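Side-chain contacts in BLUF domain-containing protein (Acinetobacter baumannii, PDB 6W6Z), which probably senses blue light through a flavin bound in its BLUF domain, here captured in the ground state with flavin mononucleotide: residues V3-A8 against R62-I67; E28-N33 against A135-M140; F49-E54 against W92-V97. All coordinates share one frame; numbering follows the deposited sequence.

Interaction 1: V3-A8 against R62-I67; sequences VRLCYA and RLFEKI. With FMN (flavin mononucleotide), chain B.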
loop_
_atom_site.group_PDB
_atom_site.type_symbol
_atom_site.label_atom_id
_atom_site.label_comp_id
_atom_site.label_asym_id
_atom_site.label_seq_id
_atom_site.Cartn_x
_atom_site.Cartn_y
_atom_site.Cartn_z
ATOM N N VAL A 3 3.261 11.306 10.466
ATOM C CA VAL A 3 3.672 11.459 9.059
ATOM C C VAL A 3 2.897 10.478 8.190
ATOM O O VAL A 3 2.344 9.453 8.712
ATOM C CB VAL A 3 5.179 11.274 8.895
ATOM C CG1 VAL A 3 5.958 12.118 9.900
ATOM C CG2 VAL A 3 5.558 9.807 8.960
ATOM N N ARG A 4 2.865 10.830 6.910
ATOM C CA ARG A 4 2.426 9.955 5.812
ATOM C C ARG A 4 3.666 9.631 4.973
ATOM O O ARG A 4 4.374 10.566 4.581
ATOM C CB ARG A 4 1.322 10.647 5.012
ATOM C CG ARG A 4 0.806 9.761 3.889
ATOM C CD ARG A 4 -0.542 10.148 3.315
ATOM N NE ARG A 4 -1.463 10.365 4.421
ATOM C CZ ARG A 4 -1.979 11.536 4.753
ATOM N NH1 ARG A 4 -1.725 12.602 4.019
ATOM N NH2 ARG A 4 -2.775 11.625 5.811
ATOM N N LEU A 5 3.894 8.360 4.679
ATOM C CA LEU A 5 5.033 7.908 3.831
ATOM C C LEU A 5 4.429 7.108 2.690
ATOM O O LEU A 5 3.634 6.183 2.969
ATOM C CB LEU A 5 6.014 7.059 4.650
ATOM C CG LEU A 5 7.287 6.625 3.909
ATOM C CD1 LEU A 5 8.462 6.468 4.878
ATOM C CD2 LEU A 5 7.077 5.355 3.095
ATOM N N CYS A 6 4.820 7.421 1.460
ATOM C CA CYS A 6 4.283 6.764 0.246
ATOM C C CYS A 6 5.456 6.197 -0.537
ATOM O O CYS A 6 6.488 6.891 -0.674
ATOM C CB CYS A 6 3.473 7.714 -0.645
ATOM S SG CYS A 6 2.046 8.468 0.194
ATOM N N TYR A 7 5.276 5.014 -1.094
ATOM C CA TYR A 7 6.271 4.409 -1.991
ATOM C C TYR A 7 5.549 3.525 -2.984
ATOM O O TYR A 7 4.395 3.102 -2.802
ATOM C CB TYR A 7 7.349 3.674 -1.181
ATOM C CG TYR A 7 6.850 2.348 -0.680
ATOM C CD1 TYR A 7 6.921 1.220 -1.485
ATOM C CD2 TYR A 7 6.203 2.248 0.545
ATOM C CE1 TYR A 7 6.392 0.008 -1.059
ATOM C CE2 TYR A 7 5.697 1.030 0.988
ATOM C CZ TYR A 7 5.777 -0.086 0.173
ATOM O OH TYR A 7 5.221 -1.264 0.572
ATOM N N ALA A 8 6.258 3.219 -4.060
ATOM C CA ALA A 8 5.772 2.233 -5.020
ATOM C C ALA A 8 6.882 1.190 -5.211
ATOM O O ALA A 8 8.079 1.465 -4.888
ATOM C CB ALA A 8 5.331 2.910 -6.305
ATOM N N ARG A 62 10.687 2.911 10.819
ATOM C CA ARG A 62 11.190 1.568 11.186
ATOM C C ARG A 62 10.396 0.522 10.389
ATOM O O ARG A 62 11.032 -0.427 9.825
ATOM C CB ARG A 62 11.149 1.435 12.712
ATOM N N LEU A 63 9.081 0.726 10.215
ATOM C CA LEU A 63 8.239 -0.217 9.433
ATOM C C LEU A 63 8.699 -0.166 7.978
ATOM O O LEU A 63 8.958 -1.218 7.431
ATOM C CB LEU A 63 6.755 0.119 9.554
ATOM C CG LEU A 63 5.832 -0.640 8.604
ATOM C CD1 LEU A 63 5.974 -2.147 8.778
ATOM C CD2 LEU A 63 4.385 -0.258 8.803
ATOM N N PHE A 64 8.851 1.021 7.384
ATOM C CA PHE A 64 9.335 1.142 5.984
ATOM C C PHE A 64 10.688 0.420 5.798
ATOM O O PHE A 64 10.878 -0.214 4.724
ATOM C CB PHE A 64 9.392 2.610 5.556
ATOM C CG PHE A 64 9.817 2.809 4.127
ATOM C CD1 PHE A 64 9.166 2.141 3.087
ATOM C CD2 PHE A 64 10.797 3.727 3.806
ATOM C CE1 PHE A 64 9.543 2.335 1.769
ATOM C CE2 PHE A 64 11.135 3.963 2.481
ATOM C CZ PHE A 64 10.517 3.263 1.468
ATOM N N GLU A 65 11.645 0.569 6.728
ATOM C CA GLU A 65 12.983 -0.119 6.674
ATOM C C GLU A 65 12.786 -1.630 6.556
ATOM O O GLU A 65 13.412 -2.231 5.684
ATOM C CB GLU A 65 13.857 0.220 7.890
ATOM C CG GLU A 65 14.893 1.306 7.623
ATOM C CD GLU A 65 15.330 2.153 8.823
ATOM O OE1 GLU A 65 15.148 1.710 9.974
ATOM O OE2 GLU A 65 15.846 3.278 8.602
ATOM N N LYS A 66 11.859 -2.189 7.328
ATOM C CA LYS A 66 11.478 -3.620 7.303
ATOM C C LYS A 66 10.846 -3.976 5.957
ATOM O O LYS A 66 11.269 -4.976 5.369
ATOM C CB LYS A 66 10.533 -3.964 8.458
ATOM C CG LYS A 66 11.149 -3.754 9.834
ATOM C CD LYS A 66 10.526 -4.526 11.017
ATOM C CE LYS A 66 9.036 -4.771 10.926
ATOM N NZ LYS A 66 8.741 -6.012 10.170
ATOM N N ILE A 67 9.914 -3.165 5.463
ATOM C CA ILE A 67 9.183 -3.473 4.200
ATOM C C ILE A 67 10.202 -3.477 3.060
ATOM O O ILE A 67 10.069 -4.322 2.104
ATOM C CB ILE A 67 8.041 -2.474 3.946
ATOM C CG1 ILE A 67 6.896 -2.643 4.945
ATOM C CG2 ILE A 67 7.569 -2.559 2.509
ATOM C CD1 ILE A 67 5.916 -1.454 4.971
HETATM N N1 FMN B . 3.995 -5.274 7.315
HETATM C C2 FMN B . 3.357 -4.517 8.224
HETATM O O2 FMN B . 3.537 -4.796 9.452
HETATM N N3 FMN B . 2.657 -3.417 7.874
HETATM C C4 FMN B . 2.481 -3.042 6.597
HETATM O O4 FMN B . 1.815 -2.063 6.271
HETATM C C4A FMN B . 3.092 -3.855 5.553
HETATM N N5 FMN B . 2.966 -3.590 4.270
HETATM C C5A FMN B . 3.632 -4.365 3.378
HETATM C C6 FMN B . 3.479 -4.072 2.042
HETATM C C7 FMN B . 4.157 -4.803 1.082
HETATM C C7M FMN B . 3.933 -4.441 -0.354
HETATM C C8 FMN B . 4.927 -6.006 1.445
HETATM C C8M FMN B . 5.601 -6.801 0.336
HETATM C C9 FMN B . 5.079 -6.292 2.791
HETATM C C9A FMN B . 4.423 -5.534 3.753
HETATM N N10 FMN B . 4.500 -5.835 5.107
HETATM C C10 FMN B . 3.872 -5.000 6.010
HETATM C "C1'" FMN B . 5.260 -7.016 5.640
HETATM C "C2'" FMN B . 6.655 -6.749 6.157
HETATM O "O2'" FMN B . 7.530 -6.557 5.034
HETATM C "C3'" FMN B . 7.101 -7.991 6.973
HETATM O "O3'" FMN B . 6.813 -9.210 6.280
HETATM C "C4'" FMN B . 6.369 -8.142 8.291
HETATM O "O4'" FMN B . 6.483 -6.918 9.052
HETATM C "C5'" FMN B . 6.981 -9.295 9.125
HETATM O "O5'" FMN B . 8.360 -9.070 9.489
HETATM P P FMN B . 9.224 -10.092 10.450
HETATM O O1P FMN B . 9.921 -10.995 9.449
HETATM O O2P FMN B . 10.122 -9.122 11.198
HETATM O O3P FMN B . 8.240 -10.843 11.327
#
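Leu5 and Phe64 both carry CG anti to the backbone N (chi1 -175° in Leu5), which sends an isobutyl group from strand 2-11 and a phenyl ring from helix 57-67 into the interface between sheet and helix of the BLUF domain's ferredoxin-like alpha/beta fold. Strand and helix run nearly parallel there, their local axes 14° apart and 10.7 Å from each other. The side chains of Leu5 and Phe64 cross at about a right angle, and CD2 of Leu5 sits over the centre of the Phe64 ring, 3.9 Å from its centroid, in a CH-pi contact, while CD1 lies against CD2 of the same ring. Two residues on, the Tyr7 ring slides past Phe64 in the opposite direction with planes 37° apart, Tyr7 CD2 lying 3.6 Å from Phe64 CE1. Tyrosine suits this place because its apolar ring packs in the core while its hydroxyl reaches the flavin pocket, where it hydrogen-bonds to Gln51. Ile67 and Leu63 turn branched aliphatic groups to the isoalloxazine, and the exposed Lys66, bent at chi3 and chi4, brings NZ to the ribityl O4' of the flavin at 2.7 Å. Beside the phenol, Ile67 CG2 comes within 3.3 Å of Tyr7 OH.

Interaction 2: E28-N33 against A135-M140; sequences EARDFN and AEQTKM. With FMN (flavin mononucleotide), chain B.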
loop_
_atom_site.group_PDB
_atom_site.type_symbol
_atom_site.label_atom_id
_atom_site.label_comp_id
_atom_site.label_asym_id
_atom_site.label_seq_id
_atom_site.Cartn_x
_atom_site.Cartn_y
_atom_site.Cartn_z
ATOM N N GLU A 28 -0.424 -9.885 7.782
ATOM C CA GLU A 28 0.729 -9.353 8.577
ATOM C C GLU A 28 0.514 -7.858 8.846
ATOM O O GLU A 28 0.644 -7.426 10.023
ATOM C CB GLU A 28 2.048 -9.560 7.844
ATOM C CG GLU A 28 2.440 -11.019 7.666
ATOM C CD GLU A 28 3.517 -11.210 6.613
ATOM O OE1 GLU A 28 4.335 -10.291 6.469
ATOM O OE2 GLU A 28 3.525 -12.254 5.909
ATOM N N ALA A 29 0.221 -7.088 7.797
ATOM C CA ALA A 29 0.094 -5.608 7.876
ATOM C C ALA A 29 -0.986 -5.251 8.903
ATOM O O ALA A 29 -0.775 -4.424 9.782
ATOM C CB ALA A 29 -0.251 -5.025 6.524
ATOM N N ARG A 30 -2.147 -5.862 8.785
ATOM C CA ARG A 30 -3.301 -5.449 9.613
ATOM C C ARG A 30 -3.025 -5.713 11.101
ATOM O O ARG A 30 -3.483 -4.894 11.928
ATOM C CB ARG A 30 -4.558 -6.111 9.064
ATOM C CG ARG A 30 -5.093 -5.392 7.837
ATOM C CD ARG A 30 -6.025 -6.211 6.980
ATOM N NE ARG A 30 -6.424 -5.442 5.826
ATOM C CZ ARG A 30 -7.157 -5.904 4.802
ATOM N NH1 ARG A 30 -7.610 -7.155 4.801
ATOM N NH2 ARG A 30 -7.473 -5.103 3.804
ATOM N N ASP A 31 -2.414 -6.848 11.433
ATOM C CA ASP A 31 -2.056 -7.221 12.828
ATOM C C ASP A 31 -0.987 -6.266 13.349
ATOM O O ASP A 31 -1.227 -5.679 14.421
ATOM C CB ASP A 31 -1.529 -8.653 12.921
ATOM N N PHE A 32 0.132 -6.089 12.627
ATOM C CA PHE A 32 1.285 -5.262 13.104
ATOM C C PHE A 32 0.838 -3.803 13.222
ATOM O O PHE A 32 1.182 -3.120 14.208
ATOM C CB PHE A 32 2.533 -5.386 12.216
ATOM N N ASN A 33 0.094 -3.321 12.225
ATOM C CA ASN A 33 -0.264 -1.883 12.122
ATOM C C ASN A 33 -1.217 -1.523 13.266
ATOM O O ASN A 33 -1.046 -0.451 13.857
ATOM C CB ASN A 33 -0.877 -1.584 10.762
ATOM C CG ASN A 33 0.193 -1.614 9.694
ATOM O OD1 ASN A 33 1.353 -1.934 9.975
ATOM N ND2 ASN A 33 -0.177 -1.285 8.477
ATOM N N ALA A 135 -12.319 4.682 -3.147
ATOM C CA ALA A 135 -12.482 3.294 -3.638
ATOM C C ALA A 135 -13.150 2.397 -2.578
ATOM O O ALA A 135 -12.868 2.540 -1.358
ATOM C CB ALA A 135 -11.135 2.733 -4.055
ATOM N N GLU A 136 -14.028 1.495 -3.035
ATOM C CA GLU A 136 -14.548 0.355 -2.229
ATOM C C GLU A 136 -13.338 -0.523 -1.903
ATOM O O GLU A 136 -12.604 -0.825 -2.842
ATOM C CB GLU A 136 -15.567 -0.475 -3.034
ATOM N N GLN A 137 -13.104 -0.902 -0.657
ATOM C CA GLN A 137 -12.002 -1.842 -0.347
ATOM C C GLN A 137 -12.230 -3.169 -1.085
ATOM O O GLN A 137 -13.403 -3.657 -1.130
ATOM C CB GLN A 137 -11.861 -2.053 1.152
ATOM C CG GLN A 137 -10.998 -3.266 1.509
ATOM C CD GLN A 137 -10.535 -3.101 2.925
ATOM O OE1 GLN A 137 -9.375 -2.880 3.185
ATOM N NE2 GLN A 137 -11.490 -3.064 3.847
ATOM N N THR A 138 -11.160 -3.766 -1.624
ATOM C CA THR A 138 -11.191 -5.127 -2.217
ATOM C C THR A 138 -11.117 -6.158 -1.083
ATOM O O THR A 138 -10.081 -6.208 -0.373
ATOM C CB THR A 138 -10.070 -5.307 -3.245
ATOM O OG1 THR A 138 -10.225 -4.287 -4.236
ATOM C CG2 THR A 138 -10.052 -6.693 -3.847
ATOM N N LYS A 139 -12.161 -6.965 -0.900
ATOM C CA LYS A 139 -12.168 -8.017 0.155
ATOM C C LYS A 139 -11.276 -9.165 -0.298
ATOM O O LYS A 139 -11.380 -9.524 -1.494
ATOM C CB LYS A 139 -13.590 -8.532 0.413
ATOM N N MET A 140 -10.463 -9.748 0.597
ATOM C CA MET A 140 -9.498 -10.814 0.210
ATOM C C MET A 140 -9.584 -12.108 1.048
ATOM O O MET A 140 -8.808 -13.061 0.723
ATOM C CB MET A 140 -8.083 -10.245 0.288
ATOM C CG MET A 140 -7.866 -9.218 -0.813
ATOM S SD MET A 140 -7.966 -9.938 -2.479
ATOM C CE MET A 140 -6.383 -10.778 -2.542
HETATM N N1 FMN B . 3.995 -5.274 7.315
HETATM C C2 FMN B . 3.357 -4.517 8.224
HETATM O O2 FMN B . 3.537 -4.796 9.452
HETATM N N3 FMN B . 2.657 -3.417 7.874
HETATM C C4 FMN B . 2.481 -3.042 6.597
HETATM O O4 FMN B . 1.815 -2.063 6.271
HETATM C C4A FMN B . 3.092 -3.855 5.553
HETATM N N5 FMN B . 2.966 -3.590 4.270
HETATM C C5A FMN B . 3.632 -4.365 3.378
HETATM C C6 FMN B . 3.479 -4.072 2.042
HETATM C C7 FMN B . 4.157 -4.803 1.082
HETATM C C7M FMN B . 3.933 -4.441 -0.354
HETATM C C8 FMN B . 4.927 -6.006 1.445
HETATM C C8M FMN B . 5.601 -6.801 0.336
HETATM C C9 FMN B . 5.079 -6.292 2.791
HETATM C C9A FMN B . 4.423 -5.534 3.753
HETATM N N10 FMN B . 4.500 -5.835 5.107
HETATM C C10 FMN B . 3.872 -5.000 6.010
HETATM C "C1'" FMN B . 5.260 -7.016 5.640
HETATM C "C2'" FMN B . 6.655 -6.749 6.157
HETATM O "O2'" FMN B . 7.530 -6.557 5.034
HETATM C "C3'" FMN B . 7.101 -7.991 6.973
HETATM O "O3'" FMN B . 6.813 -9.210 6.280
HETATM C "C4'" FMN B . 6.369 -8.142 8.291
HETATM O "O4'" FMN B . 6.483 -6.918 9.052
HETATM C "C5'" FMN B . 6.981 -9.295 9.125
HETATM O "O5'" FMN B . 8.360 -9.070 9.489
HETATM P P FMN B . 9.224 -10.092 10.450
HETATM O O1P FMN B . 9.921 -10.995 9.449
HETATM O O2P FMN B . 10.122 -9.122 11.198
HETATM O O3P FMN B . 8.240 -10.843 11.327
HETATM O O HOH W 1 -9.474 -6.454 2.121
HETATM O O HOH W 2 -9.623 -9.249 3.672
#
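Helix 18-36 lines one side of the flavin pocket, and from it Arg30 reaches over to Gln137 in the segment that follows helix 125-134. The two side chains approach from opposite directions. Arg30 NH2 lies 3.0 Å from Gln137 OE1, but the angle is too poor for a hydrogen bond, and the guanidinium and amide planes are turned 71° apart. OE1 is taken up by the backbone N of Tyr96, and the guanidinium is held at NE by the carbonyl of Met94. Water fills in the link to the backbone. At the guanidinium edge, water 1 accepts from Arg30 NH2 at 2.9 Å and donates to Thr138 O, while water 2, also in the plane, accepts from both Arg30 NH1 and Met140 N. An arginine extended from CG to NE suits such a span, having length and several N-H groups to spend at a partly exposed surface. In the BLUF fold this helix packs along the flavin, and neighbouring residues Ala29 and Asn33 face the ligand. Asn33 reads the pyrimidine edge with both ends of its amide: OD1 accepts from flavin N3 at 2.9 Å and 174°, and ND2 donates to O4 at 3.1 Å. Ala29, with a mere methyl, allows the ring close, its CB 3.4 Å from flavin C4. Asn33 ND2 also hydrogen-bonds to Ser93 O, which helps fix the amide's rotation.

Interaction 3: F49-E54 against W92-V97; sequences FFQCLE and WSMKYV. With FMN (flavin mononucleotide), chain B.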
loop_
_atom_site.group_PDB
_atom_site.type_symbol
_atom_site.label_atom_id
_atom_site.label_comp_id
_atom_site.label_asym_id
_atom_site.label_seq_id
_atom_site.Cartn_x
_atom_site.Cartn_y
_atom_site.Cartn_z
ATOM N N PHE A 49 3.033 -2.500 -6.583
ATOM C CA PHE A 49 2.346 -1.965 -5.384
ATOM C C PHE A 49 2.518 -0.457 -5.281
ATOM O O PHE A 49 3.508 0.140 -5.676
ATOM C CB PHE A 49 2.922 -2.603 -4.127
ATOM C CG PHE A 49 2.754 -4.079 -3.997
ATOM C CD1 PHE A 49 1.529 -4.621 -3.584
ATOM C CD2 PHE A 49 3.827 -4.940 -4.214
ATOM C CE1 PHE A 49 1.401 -5.985 -3.384
ATOM C CE2 PHE A 49 3.669 -6.311 -4.058
ATOM C CZ PHE A 49 2.456 -6.830 -3.624
ATOM N N PHE A 50 1.578 0.143 -4.587
ATOM C CA PHE A 50 1.693 1.507 -4.062
ATOM C C PHE A 50 1.241 1.393 -2.624
ATOM O O PHE A 50 0.236 0.702 -2.417
ATOM C CB PHE A 50 0.857 2.520 -4.843
ATOM C CG PHE A 50 0.763 3.848 -4.122
ATOM C CD1 PHE A 50 -0.126 4.045 -3.067
ATOM C CD2 PHE A 50 1.666 4.858 -4.411
ATOM C CE1 PHE A 50 -0.160 5.247 -2.376
ATOM C CE2 PHE A 50 1.615 6.076 -3.733
ATOM C CZ PHE A 50 0.729 6.258 -2.696
ATOM N N GLN A 51 2.003 1.923 -1.680
ATOM C CA GLN A 51 1.529 1.907 -0.291
ATOM C C GLN A 51 1.675 3.284 0.326
ATOM O O GLN A 51 2.688 3.981 0.091
ATOM C CB GLN A 51 2.248 0.843 0.526
ATOM C CG GLN A 51 1.586 0.618 1.864
ATOM C CD GLN A 51 2.203 -0.505 2.657
ATOM O OE1 GLN A 51 3.421 -0.702 2.636
ATOM N NE2 GLN A 51 1.352 -1.282 3.327
ATOM N N CYS A 52 0.723 3.639 1.173
ATOM C CA CYS A 52 0.827 4.826 2.039
ATOM C C CYS A 52 0.694 4.357 3.483
ATOM O O CYS A 52 -0.208 3.547 3.757
ATOM C CB CYS A 52 -0.205 5.829 1.534
ATOM S SG CYS A 52 -0.702 7.056 2.762
ATOM N N LEU A 53 1.653 4.738 4.341
ATOM C CA LEU A 53 1.670 4.458 5.789
ATOM C C LEU A 53 1.447 5.771 6.537
ATOM O O LEU A 53 2.132 6.766 6.198
ATOM C CB LEU A 53 3.019 3.851 6.180
ATOM C CG LEU A 53 3.447 2.589 5.414
ATOM C CD1 LEU A 53 4.880 2.221 5.756
ATOM C CD2 LEU A 53 2.505 1.442 5.726
ATOM N N GLU A 54 0.590 5.762 7.554
ATOM C CA GLU A 54 0.320 6.956 8.400
ATOM C C GLU A 54 0.547 6.603 9.862
ATOM O O GLU A 54 -0.025 5.578 10.296
ATOM C CB GLU A 54 -1.139 7.428 8.321
ATOM C CG GLU A 54 -1.569 7.943 6.980
ATOM C CD GLU A 54 -3.075 8.210 6.829
ATOM O OE1 GLU A 54 -3.879 7.725 7.643
ATOM O OE2 GLU A 54 -3.441 8.874 5.875
ATOM N N TRP A 92 -8.642 2.356 8.387
ATOM C CA TRP A 92 -8.008 1.047 8.054
ATOM C C TRP A 92 -6.587 0.921 8.588
ATOM O O TRP A 92 -5.709 1.741 8.209
ATOM C CB TRP A 92 -7.988 0.825 6.548
ATOM C CG TRP A 92 -9.293 1.044 5.852
ATOM C CD1 TRP A 92 -10.232 0.105 5.581
ATOM C CD2 TRP A 92 -9.755 2.260 5.232
ATOM N NE1 TRP A 92 -11.270 0.660 4.897
ATOM C CE2 TRP A 92 -10.998 1.970 4.636
ATOM C CE3 TRP A 92 -9.223 3.544 5.084
ATOM C CZ2 TRP A 92 -11.751 2.932 3.960
ATOM C CZ3 TRP A 92 -9.966 4.502 4.432
ATOM C CH2 TRP A 92 -11.213 4.201 3.877
ATOM N N SER A 93 -6.333 -0.165 9.312
ATOM C CA SER A 93 -4.982 -0.663 9.670
ATOM C C SER A 93 -4.159 -0.855 8.387
ATOM O O SER A 93 -3.016 -0.323 8.322
ATOM C CB SER A 93 -5.066 -1.896 10.514
ATOM O OG SER A 93 -5.573 -1.504 11.786
ATOM N N MET A 94 -4.776 -1.444 7.386
ATOM C CA MET A 94 -4.254 -1.431 5.991
ATOM C C MET A 94 -5.377 -1.728 5.005
ATOM O O MET A 94 -5.723 -2.913 4.832
ATOM C CB MET A 94 -3.153 -2.470 5.799
ATOM C CG MET A 94 -2.460 -2.335 4.451
ATOM S SD MET A 94 -1.949 -0.651 3.971
ATOM C CE MET A 94 -0.995 -0.201 5.420
ATOM N N LYS A 95 -5.894 -0.685 4.359
ATOM C CA LYS A 95 -6.929 -0.802 3.319
ATOM C C LYS A 95 -6.277 -1.512 2.137
ATOM O O LYS A 95 -5.108 -1.266 1.878
ATOM C CB LYS A 95 -7.464 0.566 2.892
ATOM C CG LYS A 95 -8.658 0.527 1.962
ATOM C CD LYS A 95 -9.141 1.880 1.541
ATOM C CE LYS A 95 -10.496 1.841 0.885
ATOM N NZ LYS A 95 -10.970 3.191 0.533
ATOM N N TYR A 96 -7.043 -2.317 1.441
ATOM C CA TYR A 96 -6.600 -2.940 0.186
ATOM C C TYR A 96 -7.482 -2.449 -0.947
ATOM O O TYR A 96 -8.705 -2.631 -0.879
ATOM C CB TYR A 96 -6.639 -4.450 0.301
ATOM C CG TYR A 96 -6.072 -5.129 -0.917
ATOM C CD1 TYR A 96 -4.788 -4.840 -1.357
ATOM C CD2 TYR A 96 -6.811 -6.011 -1.647
ATOM C CE1 TYR A 96 -4.241 -5.457 -2.465
ATOM C CE2 TYR A 96 -6.277 -6.657 -2.748
ATOM C CZ TYR A 96 -5.003 -6.346 -3.185
ATOM O OH TYR A 96 -4.482 -6.969 -4.286
ATOM N N VAL A 97 -6.844 -1.924 -1.993
ATOM C CA VAL A 97 -7.531 -1.457 -3.233
ATOM C C VAL A 97 -6.855 -2.061 -4.462
ATOM O O VAL A 97 -5.628 -2.025 -4.561
ATOM C CB VAL A 97 -7.512 0.078 -3.286
ATOM C CG1 VAL A 97 -8.218 0.618 -4.507
ATOM C CG2 VAL A 97 -8.090 0.665 -2.031
HETATM N N1 FMN B . 3.995 -5.274 7.315
HETATM C C2 FMN B . 3.357 -4.517 8.224
HETATM O O2 FMN B . 3.537 -4.796 9.452
HETATM N N3 FMN B . 2.657 -3.417 7.874
HETATM C C4 FMN B . 2.481 -3.042 6.597
HETATM O O4 FMN B . 1.815 -2.063 6.271
HETATM C C4A FMN B . 3.092 -3.855 5.553
HETATM N N5 FMN B . 2.966 -3.590 4.270
HETATM C C5A FMN B . 3.632 -4.365 3.378
HETATM C C6 FMN B . 3.479 -4.072 2.042
HETATM C C7 FMN B . 4.157 -4.803 1.082
HETATM C C7M FMN B . 3.933 -4.441 -0.354
HETATM C C8 FMN B . 4.927 -6.006 1.445
HETATM C C8M FMN B . 5.601 -6.801 0.336
HETATM C C9 FMN B . 5.079 -6.292 2.791
HETATM C C9A FMN B . 4.423 -5.534 3.753
HETATM N N10 FMN B . 4.500 -5.835 5.107
HETATM C C10 FMN B . 3.872 -5.000 6.010
HETATM C "C1'" FMN B . 5.260 -7.016 5.640
HETATM C "C2'" FMN B . 6.655 -6.749 6.157
HETATM O "O2'" FMN B . 7.530 -6.557 5.034
HETATM C "C3'" FMN B . 7.101 -7.991 6.973
HETATM O "O3'" FMN B . 6.813 -9.210 6.280
HETATM C "C4'" FMN B . 6.369 -8.142 8.291
HETATM O "O4'" FMN B . 6.483 -6.918 9.052
HETATM C "C5'" FMN B . 6.981 -9.295 9.125
HETATM O "O5'" FMN B . 8.360 -9.070 9.489
HETATM P P FMN B . 9.224 -10.092 10.450
HETATM O O1P FMN B . 9.921 -10.995 9.449
HETATM O O2P FMN B . 10.122 -9.122 11.198
HETATM O O3P FMN B . 8.240 -10.843 11.327
#
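Gln51 NE2 meets the bent side chain of Met94 directly beside the flavin. The amide nitrogen donates to flavin N5 at 3.0 Å with an angle of 156°, and a second, weak bond runs from NE2 to flavin O4; N5 and O4 plausibly share one of its two hydrogens. The other would then be directed at the sulfur, in a further weak bond from Gln51 NE2 to Met94 SD at 3.4 Å, fairly straight at 164°. The methyl beyond the sulfur is also close, Met94 CE lying 3.3 Å from Gln51 NE2 and 3.5 Å from flavin O4. Leu53 adds an apolar wall beside the methyl: the two side chains pass at a slant, with Leu53 CD2 3.9 Å from Met94 CE and 3.6 Å from flavin O4. Methionine suits the place because it offers a soft acceptor and a slim methyl in one flexible chain.

Gln51 has CG anti to its own N (chi1 -168°) and a chain extended beyond it, which carries the amide from strand 48-54 to the flavin. As modelled, a hydrogen bond between OE1 and the hydroxyl of Tyr7 on the neighbouring strand helps orient the amide. Met94, bent at chi2 and chi3, folds its end back towards Gln51, and Asn33 of helix 18-36 packs against it. Two residues before Gln51, Phe49 lays a ring face under the flavin methyl C7M, which stands over the ring centre 3.8 Å above the plane. A buried glutamine tied to both a tyrosine and flavin N5, with a methionine close by, is the hallmark of the BLUF photoreceptor site, in which light is generally thought to rearrange this hydrogen-bond network.

Overall arrangement
Each interaction has a segment that touches the flavin, though Arg30 and Gln137 of interaction 2 meet away from it. Interactions 1 and 3 have centres about 10 Å apart; segments 3-8 and 49-54 are neighbouring strands, linked by the backbone pair Leu5 O and Leu53 N at 2.8 Å and, near the flavin, by Tyr7 OH and Gln51 OE1, also 2.8 Å apart. Interaction 2 lies about 7 Å from interaction 3, centre to centre, where Asn33 ND2 is 3.3 Å from Met94 CE and Thr138 N is 2.8 Å from Tyr96 O. Interactions 1 and 2, about 16 Å apart between centres, still touch where Leu63 CD2 packs 3.7 Å from Asn33 OD1.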